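Local coordinates for protein VAPBC49 (Mycobacterium tuberculosis h37rv, PDB 5AF3) that is the putative antitoxin VapB45 of a type II toxin-antitoxin system, possibly neutralising the toxin VapC45, and probably binds DNA, at the interface of chains A and B. Coordinates in Å, arbitrary orientation; residue numbers count along the deposited sequence, not the author numbering. Chains: chain A/B, VAPBC49.

The interface of chains A and B. Residues chain A 155-156, 159; chain B 217-218.
Helix 218-225, which with helix 229-236 forms a helix-turn-helix-like pair in the DUF433 region of chain B, meets, with its N-terminal end, the first turn of helix 155-161 of chain A, across a two-fold interface that repeats the contact with the chains exchanged; the structure alone does not show whether this dimer forms in the cell. A:Glu155 caps the incoming helix. Its carboxylate oxygen OE1 accepts a hydrogen bond from the backbone N of B:Phe218, 3.0 Å away and fairly straight (158° at the hydrogen). The donor lies above the carboxylate plane, 39° out of it. The side chain gets there by running extended beyond CG, which carries the acid past the phenyl ring to the start of the helix. A negative group at this end would probably be favoured by the helix dipole. B:Thr217, the loop residue just before the helix, crosses the acid obliquely, with its CB 3.7 Å from CD of A:Glu155 and its methyl CG2 near OE2.

The ring of B:Phe218 reaches back along the same glutamate towards the backbone of helix 155-161. CG anti to its own carbonyl carbon (chi1 -77°) swings the ring towards chain A, where its CD2-CE2 edge faces the glutamate. CD2 lies 3.7 Å from CB of A:Glu155, while CE2 approaches the backbone O of A:Glu155 at 3.4 Å, this oxygen lying at the ring edge and in its plane. One turn further along, CB of A:His159 packs 3.8 Å from CE2, its methylene rather than its imidazole making the contact. A:Ile156 adds a slight backbone contact, its CA 4.1 Å from CE2.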
loop_
_atom_site.group_PDB
_atom_site.type_symbol
_atom_site.label_atom_id
_atom_site.label_comp_id
_atom_site.label_asym_id
_atom_site.label_seq_id
_atom_site.Cartn_x
_atom_site.Cartn_y
_atom_site.Cartn_z
ATOM N N GLU A 155 17.123 8.992 -8.984
ATOM C CA GLU A 155 15.850 9.645 -8.642
ATOM C C GLU A 155 14.921 8.767 -7.845
ATOM O O GLU A 155 14.160 9.269 -7.019
ATOM C CB GLU A 155 15.145 10.165 -9.898
ATOM C CG GLU A 155 15.875 11.409 -10.439
ATOM C CD GLU A 155 15.069 12.197 -11.465
ATOM O OE1 GLU A 155 13.934 11.784 -11.809
ATOM O OE2 GLU A 155 15.579 13.254 -11.922
ATOM N N ILE A 156 15.000 7.452 -8.049
ATOM C CA ILE A 156 14.153 6.534 -7.286
ATOM C C ILE A 156 14.467 6.626 -5.778
ATOM O O ILE A 156 13.589 6.438 -4.945
ATOM C CB ILE A 156 14.256 5.048 -7.794
ATOM C CG1 ILE A 156 13.169 4.166 -7.137
ATOM C CG2 ILE A 156 15.668 4.402 -7.540
ATOM C CD1 ILE A 156 13.209 2.667 -7.618
ATOM N N HIS A 159 13.452 10.664 -4.692
ATOM C CA HIS A 159 11.983 10.764 -4.429
ATOM C C HIS A 159 11.632 10.533 -2.953
ATOM O O HIS A 159 10.816 11.277 -2.365
ATOM C CB HIS A 159 11.214 9.803 -5.357
ATOM C CG HIS A 159 9.767 9.586 -4.998
ATOM N ND1 HIS A 159 8.834 10.603 -4.979
ATOM C CD2 HIS A 159 9.098 8.457 -4.658
ATOM C CE1 HIS A 159 7.651 10.110 -4.655
ATOM N NE2 HIS A 159 7.783 8.809 -4.459
ATOM N N THR B 217 15.783 8.401 -14.914
ATOM C CA THR B 217 15.017 9.462 -14.268
ATOM C C THR B 217 13.525 9.150 -14.417
ATOM O O THR B 217 13.127 8.386 -15.325
ATOM C CB THR B 217 15.306 10.824 -14.887
ATOM O OG1 THR B 217 14.761 10.848 -16.218
ATOM C CG2 THR B 217 16.812 11.082 -14.909
ATOM N N PHE B 218 12.707 9.722 -13.530
ATOM C CA PHE B 218 11.259 9.601 -13.667
ATOM C C PHE B 218 10.789 10.114 -15.039
ATOM O O PHE B 218 9.916 9.523 -15.650
ATOM C CB PHE B 218 10.505 10.303 -12.522
ATOM C CG PHE B 218 10.505 9.513 -11.247
ATOM C CD1 PHE B 218 9.582 8.491 -11.042
ATOM C CD2 PHE B 218 11.449 9.783 -10.253
ATOM C CE1 PHE B 218 9.572 7.740 -9.828
ATOM C CE2 PHE B 218 11.484 9.035 -9.068
ATOM C CZ PHE B 218 10.533 8.016 -8.849
#